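S-M checkpoint control protein rad4 (Schizosaccharomyces pombe, PDB 4BU0) is essential for DNA replication and for the checkpoint control coupling S and M phases, its paired N-terminal BRCT domains binding both phosphorylated sites of a Crb2 dimer. Local coordinates at residues 17-20 with 21-25; 77-80 with 81-84; 117-120 with 121-125. All coordinates share one frame; numbering follows the deposited sequence.

In the fold
From the N terminus the three contacts follow one another in series, each a local contact along one helix or at its end, so none closes a long loop and none nests in or crosses another. Interaction 1 forms the start of helix 19-31, within the beta-alpha-beta unit that links strands 11-15 and 35-36. Interaction 2 forms the end of helix 74-83, which packs beside helix 19-31 in the same first BRCT domain; the two centres are about 17 Å apart. Interaction 3 lies in helix 116-126 of the second BRCT domain, the counterpart of helix 19-31, with its centre about 33 Å from that of interaction 1, on the opposite side of the chain's centre.

Interaction 1: residues 17-20 with 21-25; sequences IDLK and QRTEI
Ile17 and Leu19 meet Arg22 and Thr23 in a local contact at a helix start, where the loop after strand 11-15 turns into the first turns of helix 19-31. Arg22 folds back past that start: its NH1 donates to Ile17 O at 3.1 Å, nearly straight (N-H...O 166°). The oxygen sits at the guanidinium edge, in its plane, and NH1 in turn lies in the carbonyl plane of Ile17. A nearly eclipsed first torsion (chi1 -129°) and a bend at chi3 swing the arginine chain back this way, with CD passing Ile17 O at 3.3 Å. Leu19 CA lies over one face of the guanidinium, and Leu19 CD1 comes within 3.5 Å of Arg22 NH2. The arginine thus clasps a backbone oxygen of the entering loop, while Arg22 N anchors the first turn on Asp18 O at 2.8 Å. Asp18 holds the N-cap position, but in the conformer described its carboxylate makes no capping bond.

In the BRCT fold this helix is the crossover of a beta-alpha-beta unit between strands 11-15 and 35-36, neighbours in a parallel four-stranded sheet. Ile17 supplies its inward-facing contact: CG2 lies 3.7 Å from Gln21 CG and also packs against Ile25 CD1, and both isoleucines touch Ile48 of strand 46-49. Arg22 and Ile25 rest on Cys14 of strand 11-15.

On the outer side Leu19 O takes two donors from one residue. Thr23 N reaches it at 2.9 Å, and Thr23 OG1, held beside its own backbone N (chi1 -58°), bonds to it at 2.8 Å from the opposite face of the carbonyl plane. Further along, Glu24 N bonds to Lys20 O, whereas the Glu24 carboxylate turns to a salt bridge with Lys28.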
ATOM      1  N   ILE A  17      -1.718  -1.790  11.769  1.00 11.42           N
ATOM      2  CA  ILE A  17      -1.049  -2.986  12.233  1.00 10.88           C
ATOM      3  C   ILE A  17      -1.817  -3.399  13.486  1.00 14.62           C
ATOM      4  O   ILE A  17      -2.022  -2.551  14.355  1.00 14.25           O
ATOM      5  CB  ILE A  17       0.470  -2.784  12.488  1.00 12.26           C
ATOM      6  CG1 ILE A  17       1.192  -2.285  11.191  1.00 12.60           C
ATOM      7  CG2 ILE A  17       1.107  -4.077  13.004  1.00 11.98           C
ATOM      8  CD1 ILE A  17       1.277  -3.332  10.035  1.00 13.65           C
ATOM      9  N   ASP A  18      -2.241  -4.665  13.558  1.00 15.27           N
ATOM     10  CA  ASP A  18      -2.996  -5.197  14.704  0.62 15.64           C
ATOM     11  C   ASP A  18      -2.165  -5.097  15.994  1.00 18.50           C
ATOM     12  O   ASP A  18      -0.931  -5.134  15.941  1.00 16.83           O
ATOM     13  CB  ASP A  18      -3.407  -6.648  14.437  0.62 17.72           C
ATOM     14  CG  ASP A  18      -4.415  -6.853  13.308  0.62 29.98           C
ATOM     15  OD1 ASP A  18      -4.972  -5.844  12.807  0.62 30.29           O
ATOM     16  OD2 ASP A  18      -4.657  -8.022  12.936  0.62 37.40           O
ATOM     17  N   LEU A  19      -2.830  -4.971  17.157  1.00 15.58           N
ATOM     18  CA  LEU A  19      -2.146  -4.830  18.447  1.00 15.56           C
ATOM     19  C   LEU A  19      -1.035  -5.857  18.709  1.00 16.59           C
ATOM     20  O   LEU A  19       0.047  -5.453  19.131  1.00 14.86           O
ATOM     21  CB  LEU A  19      -3.167  -4.884  19.604  1.00 16.75           C
ATOM     22  CG  LEU A  19      -2.581  -4.753  21.031  1.00 22.14           C
ATOM     23  CD1 LEU A  19      -1.881  -3.389  21.246  1.00 22.76           C
ATOM     24  CD2 LEU A  19      -3.674  -4.934  22.077  1.00 26.79           C
ATOM     25  N   LYS A  20      -1.277  -7.161  18.471  1.00 14.04           N
ATOM     26  CA  LYS A  20      -0.273  -8.188  18.750  1.00 14.55           C
ATOM     27  C   LYS A  20       1.012  -7.911  17.944  1.00 16.46           C
ATOM     28  O   LYS A  20       2.112  -7.870  18.509  1.00 15.69           O
ATOM     29  CB  LYS A  20      -0.840  -9.585  18.430  1.00 18.50           C
ATOM     30  CG  LYS A  20       0.128 -10.726  18.700  1.00 28.42           C
ATOM     31  CD  LYS A  20      -0.489 -12.074  18.312  1.00 35.60           C
ATOM     32  CE  LYS A  20       0.459 -13.235  18.517  1.00 48.00           C
ATOM     33  NZ  LYS A  20       0.620 -13.582  19.955  1.00 57.32           N
ATOM     34  N   GLN A  21       0.844  -7.681  16.641  1.00 14.24           N
ATOM     35  CA  GLN A  21       1.991  -7.427  15.766  1.00 13.78           C
ATOM     36  C   GLN A  21       2.635  -6.072  16.088  1.00 14.79           C
ATOM     37  O   GLN A  21       3.870  -5.988  16.069  1.00 14.85           O
ATOM     38  CB  GLN A  21       1.564  -7.509  14.292  1.00 15.63           C
ATOM     39  CG  GLN A  21       2.715  -7.388  13.302  1.00 27.67           C
ATOM     40  CD  GLN A  21       2.592  -8.303  12.108  1.00 50.86           C
ATOM     41  OE1 GLN A  21       1.513  -8.491  11.542  1.00 50.82           O
ATOM     42  NE2 GLN A  21       3.714  -8.862  11.673  1.00 42.14           N
ATOM     43  N   ARG A  22       1.835  -5.037  16.402  1.00 12.33           N
ATOM     44  CA  ARG A  22       2.367  -3.722  16.763  1.00 12.47           C
ATOM     45  C   ARG A  22       3.226  -3.809  18.034  1.00 15.04           C
ATOM     46  O   ARG A  22       4.258  -3.136  18.150  1.00 14.15           O
ATOM     47  CB  ARG A  22       1.211  -2.739  16.986  1.00 17.25           C
ATOM     48  CG  ARG A  22       1.309  -1.429  16.253  1.00 28.79           C
ATOM     49  CD  ARG A  22      -0.037  -0.716  16.238  1.00 34.70           C
ATOM     50  NE  ARG A  22      -0.571  -0.484  17.586  1.00 46.06           N
ATOM     51  CZ  ARG A  22      -1.776  -0.858  18.011  1.00 54.82           C
ATOM     52  NH1 ARG A  22      -2.607  -1.503  17.200  1.00 33.70           N
ATOM     53  NH2 ARG A  22      -2.161  -0.586  19.248  1.00 53.11           N
ATOM     54  N   THR A  23       2.778  -4.611  19.029  1.00 12.94           N
ATOM     55  CA  THR A  23       3.519  -4.785  20.270  1.00 12.64           C
ATOM     56  C   THR A  23       4.838  -5.491  19.981  1.00 13.05           C
ATOM     57  O   THR A  23       5.874  -5.081  20.507  1.00 13.48           O
ATOM     58  CB  THR A  23       2.650  -5.562  21.272  1.00 17.55           C
ATOM     59  OG1 THR A  23       1.444  -4.820  21.472  1.00 17.46           O
ATOM     60  CG2 THR A  23       3.344  -5.755  22.611  1.00 20.12           C
ATOM     61  N   GLU A  24       4.828  -6.516  19.102  1.00 10.74           N
ATOM     62  CA  GLU A  24       6.051  -7.240  18.743  1.00 10.98           C
ATOM     63  C   GLU A  24       7.049  -6.274  18.077  1.00 12.83           C
ATOM     64  O   GLU A  24       8.232  -6.233  18.433  1.00 11.63           O
ATOM     65  CB  GLU A  24       5.709  -8.390  17.774  1.00 12.92           C
ATOM     66  CG  GLU A  24       6.931  -9.105  17.247  1.00 17.48           C
ATOM     67  CD  GLU A  24       6.690 -10.121  16.154  1.00 17.24           C
ATOM     68  OE1 GLU A  24       5.562 -10.167  15.614  1.00 22.54           O
ATOM     69  OE2 GLU A  24       7.649 -10.841  15.808  1.00 17.75           O
ATOM     70  N   ILE A  25       6.539  -5.486  17.125  1.00 10.65           N
ATOM     71  CA  ILE A  25       7.370  -4.531  16.384  1.00  9.48           C
ATOM     72  C   ILE A  25       7.951  -3.475  17.317  1.00 10.44           C
ATOM     73  O   ILE A  25       9.152  -3.221  17.237  1.00 10.94           O
ATOM     74  CB  ILE A  25       6.543  -3.894  15.240  1.00 11.53           C
ATOM     75  CG1 ILE A  25       6.353  -4.920  14.104  1.00 11.95           C
ATOM     76  CG2 ILE A  25       7.226  -2.580  14.730  1.00 11.75           C
ATOM     77  CD1 ILE A  25       5.191  -4.557  13.116  1.00 13.15           C
TER

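Interaction 2: residues 77-80 with 81-84; sequences VLYE and SWVQ
Glu80, Tyr79 and Ser81 carry this contact between successive turns at the end of helix 74-83. Gln84 NE2 donates to Glu80 OE2 over a short 2.6 Å (N-H...O 158°), the acceptor offering its anti lone pair. The carboxylate oxygen lies in the amide plane of Gln84, yet the two flat groups stand 77° apart. A bend at chi2 of Glu80, 62°, turns its carboxylate toward Gln84, whose extended chain crosses it at an angle.

Tyr79 presents a ring face to Val83. CG1 of the valine sits 3.6 Å from the ring centroid in a CH-pi contact, displaced toward the rim and approaching Tyr79 CZ to 3.3 Å, a tight fit. Trp82 meets the tyrosine differently, with Tyr79 CE1 at the indole edge, 4.0 Å from CZ3.

Helix 74-83 closes the first BRCT domain, and this aromatic pair faces helix 19-31: Tyr79 lies on Lys28 and Trp82 on Lys31, while the hydroxyl of Tyr79 hydrogen-bonds to Lys31 NZ. With an alanine in place of Tyr79, Val83 CG1 would probably be left without the ring it lies over and Lys31 NZ without its hydroxyl partner.

Ser81 works on the other side of the helix. In one of its two conformers a water donates both to its OG and to Val77 O, each at 2.8 Å, and so supplements the backbone bond from Ser81 N to Val77 O; OG also pairs with Glu86. Past Val83 the helical bonding slackens: Gln84 N reaches Glu80 O at 3.3 Å.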
ATOM      1  N   VAL A  77      12.097  -9.854  10.985  1.00  7.66           N
ATOM      2  CA  VAL A  77      13.152 -10.529  10.248  1.00  7.29           C
ATOM      3  C   VAL A  77      14.537  -9.946  10.634  1.00  9.99           C
ATOM      4  O   VAL A  77      15.505 -10.696  10.860  1.00 10.58           O
ATOM      5  CB  VAL A  77      12.906 -10.491   8.715  1.00 11.67           C
ATOM      6  CG1 VAL A  77      14.118 -11.001   7.940  1.00 12.11           C
ATOM      7  CG2 VAL A  77      11.664 -11.318   8.350  1.00 11.58           C
ATOM      8  N   LEU A  78      14.650  -8.610  10.708  1.00  7.33           N
ATOM      9  CA  LEU A  78      15.932  -8.021  11.079  1.00  7.83           C
ATOM     10  C   LEU A  78      16.317  -8.404  12.521  1.00  8.63           C
ATOM     11  O   LEU A  78      17.474  -8.781  12.784  1.00  8.42           O
ATOM     12  CB  LEU A  78      15.820  -6.493  10.954  1.00  7.64           C
ATOM     13  CG  LEU A  78      17.013  -5.703  11.470  1.00  9.01           C
ATOM     14  CD1 LEU A  78      18.287  -6.009  10.612  1.00 10.44           C
ATOM     15  CD2 LEU A  78      16.695  -4.206  11.420  1.00 10.49           C
ATOM     16  N   TYR A  79      15.334  -8.336  13.435  1.00  7.87           N
ATOM     17  CA  TYR A  79      15.591  -8.727  14.824  1.00  7.51           C
ATOM     18  C   TYR A  79      16.087 -10.166  14.895  1.00 10.55           C
ATOM     19  O   TYR A  79      17.055 -10.444  15.610  1.00 10.36           O
ATOM     20  CB  TYR A  79      14.292  -8.607  15.621  1.00  8.50           C
ATOM     21  CG  TYR A  79      14.479  -8.931  17.081  1.00 10.26           C
ATOM     22  CD1 TYR A  79      14.921  -7.965  17.974  1.00 10.49           C
ATOM     23  CD2 TYR A  79      14.180 -10.196  17.576  1.00 10.65           C
ATOM     24  CE1 TYR A  79      15.062  -8.242  19.324  1.00 11.98           C
ATOM     25  CE2 TYR A  79      14.303 -10.482  18.933  1.00 11.32           C
ATOM     26  CZ  TYR A  79      14.769  -9.510  19.797  1.00 12.70           C
ATOM     27  OH  TYR A  79      14.885  -9.784  21.143  1.00 13.72           O
ATOM     28  N   GLU A  80      15.447 -11.079  14.128  1.00  8.70           N
ATOM     29  CA  GLU A  80      15.879 -12.470  14.161  1.00  9.26           C
ATOM     30  C   GLU A  80      17.333 -12.639  13.739  1.00 12.12           C
ATOM     31  O   GLU A  80      18.089 -13.372  14.385  1.00 13.32           O
ATOM     32  CB  GLU A  80      14.969 -13.301  13.263  1.00 11.28           C
ATOM     33  CG  GLU A  80      15.120 -14.786  13.525  1.00 15.39           C
ATOM     34  CD  GLU A  80      14.745 -15.189  14.940  1.00 32.72           C
ATOM     35  OE1 GLU A  80      13.809 -14.591  15.526  1.00 29.77           O
ATOM     36  OE2 GLU A  80      15.443 -16.069  15.486  1.00 33.10           O
ATOM     37  N   SER A  81      17.763 -11.931  12.684  1.00  9.99           N
ATOM     38  CA  SER A  81      19.148 -12.040  12.235  0.57  9.86           C
ATOM     39  C   SER A  81      20.097 -11.500  13.287  1.00 12.55           C
ATOM     40  O   SER A  81      21.117 -12.132  13.604  1.00 13.30           O
ATOM     41  CB  SER A  81      19.354 -11.294  10.919  0.57 14.20           C
ATOM     42  OG  SER A  81      18.807 -12.012   9.827  0.57 22.37           O
ATOM     43  N   TRP A  82      19.754 -10.360  13.875  1.00  8.60           N
ATOM     44  CA  TRP A  82      20.579  -9.717  14.872  1.00  8.88           C
ATOM     45  C   TRP A  82      20.731 -10.551  16.157  1.00 11.74           C
ATOM     46  O   TRP A  82      21.851 -10.707  16.648  1.00 11.01           O
ATOM     47  CB  TRP A  82      19.933  -8.370  15.185  1.00  9.71           C
ATOM     48  CG  TRP A  82      20.665  -7.586  16.222  1.00 10.33           C
ATOM     49  CD1 TRP A  82      21.927  -7.070  16.120  1.00 13.00           C
ATOM     50  CD2 TRP A  82      20.147  -7.148  17.477  1.00 10.76           C
ATOM     51  NE1 TRP A  82      22.225  -6.333  17.244  1.00 13.17           N
ATOM     52  CE2 TRP A  82      21.148  -6.358  18.090  1.00 14.59           C
ATOM     53  CE3 TRP A  82      18.915  -7.319  18.136  1.00 13.90           C
ATOM     54  CZ2 TRP A  82      20.948  -5.726  19.321  1.00 15.86           C
ATOM     55  CZ3 TRP A  82      18.720  -6.688  19.354  1.00 16.98           C
ATOM     56  CH2 TRP A  82      19.746  -5.941  19.956  1.00 17.80           C
ATOM     57  N   VAL A  83      19.618 -11.093  16.672  1.00 10.11           N
ATOM     58  CA  VAL A  83      19.718 -11.840  17.948  1.00 10.30           C
ATOM     59  C   VAL A  83      20.422 -13.182  17.782  1.00 15.27           C
ATOM     60  O   VAL A  83      20.892 -13.749  18.787  1.00 15.48           O
ATOM     61  CB  VAL A  83      18.374 -12.030  18.657  1.00 14.08           C
ATOM     62  CG1 VAL A  83      17.814 -10.694  19.115  1.00 15.84           C
ATOM     63  CG2 VAL A  83      17.359 -12.867  17.845  1.00 13.49           C
ATOM     64  N   GLN A  84      20.495 -13.682  16.551  1.00 13.28           N
ATOM     65  CA  GLN A  84      21.216 -14.929  16.236  1.00 13.93           C
ATOM     66  C   GLN A  84      22.702 -14.685  15.931  1.00 20.07           C
ATOM     67  O   GLN A  84      23.423 -15.650  15.620  1.00 21.14           O
ATOM     68  CB  GLN A  84      20.569 -15.678  15.072  1.00 15.25           C
ATOM     69  CG  GLN A  84      19.189 -16.171  15.419  1.00 15.82           C
ATOM     70  CD  GLN A  84      18.681 -17.165  14.414  1.00 26.40           C
ATOM     71  OE1 GLN A  84      19.452 -17.908  13.788  1.00 25.96           O
ATOM     72  NE2 GLN A  84      17.373 -17.295  14.353  1.00 21.43           N
TER
HETATM   73  O   HOH W   1      16.194 -13.062   9.635  1.00 22.32           O

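Interaction 3: residues 117-120 with 121-125; sequences RSRI and ENYVL
Helix 116-126, the crossover of the beta-alpha-beta unit of the second BRCT domain, carries Arg119 and Tyr123 side by side, one turn apart and pointing the same way. In one of its two conformers Arg119 lays a guanidinium face against the ring edge: Tyr123 CE2 stands 3.4 Å above the centre of the flat group, and the two planes are 78° apart. The charge therefore meets the rim of the ring and not its pi face. A first torsion of 177° carries Arg119 CG along the tyrosine, where it touches the same edge in the ring plane, 3.6 Å from CE2. Tyr123 CD2 also approaches Arg119 O, to 3.2 Å, while that oxygen accepts the helical bond from Tyr123 N. Trp169 packs edge-to-face with the tyrosine and, with Ile172, ties this side of the helix to helix 166-174.

The inner side is apolar. Ile120 and Val124 bring their CG2 methyls to 4.3 Å and rest on strand 106-110, at Leu109 and Val107 respectively.

Arg117, at the start of the contact, points its guanidinium out of this pair of turns. NH1 is fixed by Ile112 O, and NH2 hydrogen-bonds a modified side chain of the bound Crb2 phosphopeptide, which places this helix at the ligand-binding surface. Arg117 O takes the bond from Glu121 N at 3.2 Å. Nearby, a water links the side chains of Ser118 and Glu121: it donates to Glu121 OE1 at 2.7 Å and, in the conformer described, lies 2.7 Å from Ser118 OG, which is also bonded to Gln114 NE2.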
ATOM      1  N   ARG A 117      -4.742  -3.539 -21.775  1.00 13.08           N
ATOM      2  CA  ARG A 117      -5.514  -4.160 -20.716  1.00 11.50           C
ATOM      3  C   ARG A 117      -4.731  -5.251 -19.980  1.00 14.71           C
ATOM      4  O   ARG A 117      -4.666  -5.246 -18.752  1.00 14.67           O
ATOM      5  CB  ARG A 117      -6.797  -4.740 -21.317  1.00 12.60           C
ATOM      6  CG  ARG A 117      -7.742  -5.231 -20.271  1.00 16.13           C
ATOM      7  CD  ARG A 117      -8.980  -5.790 -20.928  1.00 23.05           C
ATOM      8  NE  ARG A 117      -9.935  -6.069 -19.873  1.00 26.26           N
ATOM      9  CZ  ARG A 117     -11.113  -5.474 -19.728  1.00 25.10           C
ATOM     10  NH1 ARG A 117     -11.540  -4.598 -20.631  1.00 16.82           N
ATOM     11  NH2 ARG A 117     -11.872  -5.754 -18.687  1.00 21.39           N
ATOM     12  N   SER A 118      -4.119  -6.199 -20.723  1.00 11.20           N
ATOM     13  CA  SER A 118      -3.382  -7.267 -20.062  0.56 10.62           C
ATOM     14  C   SER A 118      -2.046  -6.780 -19.480  1.00 14.49           C
ATOM     15  O   SER A 118      -1.564  -7.371 -18.501  1.00 15.22           O
ATOM     16  CB  SER A 118      -3.155  -8.428 -21.013  0.56 14.22           C
ATOM     17  OG  SER A 118      -4.369  -9.103 -21.303  0.56 16.57           O
ATOM     18  N   ARG A 119      -1.452  -5.710 -20.058  1.00 12.30           N
ATOM     19  CA  ARG A 119      -0.227  -5.121 -19.519  0.56 12.51           C
ATOM     20  C   ARG A 119      -0.545  -4.519 -18.129  1.00 14.17           C
ATOM     21  O   ARG A 119       0.224  -4.698 -17.179  1.00 13.54           O
ATOM     22  CB  ARG A 119       0.308  -4.061 -20.492  0.56 14.50           C
ATOM     23  CG  ARG A 119       1.550  -3.314 -20.025  0.56 20.51           C
ATOM     24  CD  ARG A 119       2.104  -2.459 -21.153  0.56 30.37           C
ATOM     25  NE  ARG A 119       2.733  -1.235 -20.657  0.56 41.69           N
ATOM     26  CZ  ARG A 119       4.026  -1.120 -20.368  0.56 59.93           C
ATOM     27  NH1 ARG A 119       4.840  -2.159 -20.511  0.56 48.18           N
ATOM     28  NH2 ARG A 119       4.510   0.029 -19.915  0.56 50.23           N
ATOM     29  N   ILE A 120      -1.706  -3.839 -18.008  1.00 10.87           N
ATOM     30  CA  ILE A 120      -2.120  -3.266 -16.711  1.00  9.78           C
ATOM     31  C   ILE A 120      -2.249  -4.398 -15.680  1.00 10.20           C
ATOM     32  O   ILE A 120      -1.744  -4.305 -14.553  1.00 10.56           O
ATOM     33  CB  ILE A 120      -3.434  -2.464 -16.865  1.00 12.33           C
ATOM     34  CG1 ILE A 120      -3.151  -1.167 -17.671  1.00 13.05           C
ATOM     35  CG2 ILE A 120      -4.029  -2.106 -15.484  1.00 11.48           C
ATOM     36  CD1 ILE A 120      -4.444  -0.501 -18.227  1.00 16.68           C
ATOM     37  N   GLU A 121      -2.963  -5.483 -16.067  1.00  9.58           N
ATOM     38  CA  GLU A 121      -3.120  -6.632 -15.186  1.00  9.16           C
ATOM     39  C   GLU A 121      -1.760  -7.159 -14.700  1.00 12.02           C
ATOM     40  O   GLU A 121      -1.584  -7.386 -13.502  1.00 11.98           O
ATOM     41  CB  GLU A 121      -3.912  -7.732 -15.898  1.00 10.23           C
ATOM     42  CG  GLU A 121      -4.043  -9.019 -15.108  1.00 13.72           C
ATOM     43  CD  GLU A 121      -4.901 -10.073 -15.785  1.00 16.21           C
ATOM     44  OE1 GLU A 121      -5.595  -9.746 -16.776  1.00 14.93           O
ATOM     45  OE2 GLU A 121      -4.890 -11.228 -15.293  1.00 17.67           O
ATOM     46  N   ASN A 122      -0.792  -7.289 -15.623  1.00 11.30           N
ATOM     47  CA  ASN A 122       0.532  -7.753 -15.236  1.00 11.99           C
ATOM     48  C   ASN A 122       1.208  -6.800 -14.238  1.00 12.06           C
ATOM     49  O   ASN A 122       1.816  -7.258 -13.268  1.00 12.77           O
ATOM     50  CB  ASN A 122       1.415  -7.893 -16.472  1.00 14.42           C
ATOM     51  CG  ASN A 122       2.667  -8.685 -16.201  1.00 39.87           C
ATOM     52  OD1 ASN A 122       2.618  -9.858 -15.824  1.00 40.56           O
ATOM     53  ND2 ASN A 122       3.811  -8.048 -16.359  1.00 34.99           N
ATOM     54  N   TYR A 123       1.114  -5.477 -14.474  1.00  9.86           N
ATOM     55  CA  TYR A 123       1.754  -4.533 -13.540  1.00 10.86           C
ATOM     56  C   TYR A 123       1.113  -4.540 -12.159  1.00 12.69           C
ATOM     57  O   TYR A 123       1.819  -4.376 -11.154  1.00 12.10           O
ATOM     58  CB  TYR A 123       1.714  -3.108 -14.086  1.00 14.36           C
ATOM     59  CG  TYR A 123       2.857  -2.788 -15.011  1.00 21.65           C
ATOM     60  CD1 TYR A 123       4.108  -2.433 -14.511  1.00 24.73           C
ATOM     61  CD2 TYR A 123       2.685  -2.799 -16.389  1.00 24.60           C
ATOM     62  CE1 TYR A 123       5.170  -2.132 -15.364  1.00 29.05           C
ATOM     63  CE2 TYR A 123       3.739  -2.496 -17.252  1.00 27.58           C
ATOM     64  CZ  TYR A 123       4.979  -2.163 -16.735  1.00 38.11           C
ATOM     65  OH  TYR A 123       6.011  -1.851 -17.593  1.00 46.18           O
ATOM     66  N   VAL A 124      -0.227  -4.711 -12.080  1.00  9.34           N
ATOM     67  CA  VAL A 124      -0.889  -4.788 -10.787  1.00  9.21           C
ATOM     68  C   VAL A 124      -0.334  -5.959 -10.001  1.00 13.43           C
ATOM     69  O   VAL A 124      -0.022  -5.816  -8.828  1.00 13.75           O
ATOM     70  CB  VAL A 124      -2.423  -4.930 -10.993  1.00 11.23           C
ATOM     71  CG1 VAL A 124      -3.139  -5.334  -9.691  1.00 11.04           C
ATOM     72  CG2 VAL A 124      -2.999  -3.625 -11.554  1.00 10.90           C
ATOM     73  N   LEU A 125      -0.187  -7.129 -10.669  1.00 11.92           N
ATOM     74  CA  LEU A 125       0.302  -8.322  -9.980  1.00 12.96           C
ATOM     75  C   LEU A 125       1.779  -8.181  -9.602  1.00 13.67           C
ATOM     76  O   LEU A 125       2.151  -8.544  -8.483  1.00 14.12           O
ATOM     77  CB  LEU A 125       0.085  -9.549 -10.875  1.00 13.32           C
ATOM     78  CG  LEU A 125      -1.377  -9.894 -11.179  1.00 18.08           C
ATOM     79  CD1 LEU A 125      -1.455 -11.006 -12.197  1.00 18.93           C
ATOM     80  CD2 LEU A 125      -2.121 -10.312  -9.937  1.00 18.73           C
TER
HETATM   81  O   HOH W   2      -4.810 -10.754 -19.178  1.00 21.55           O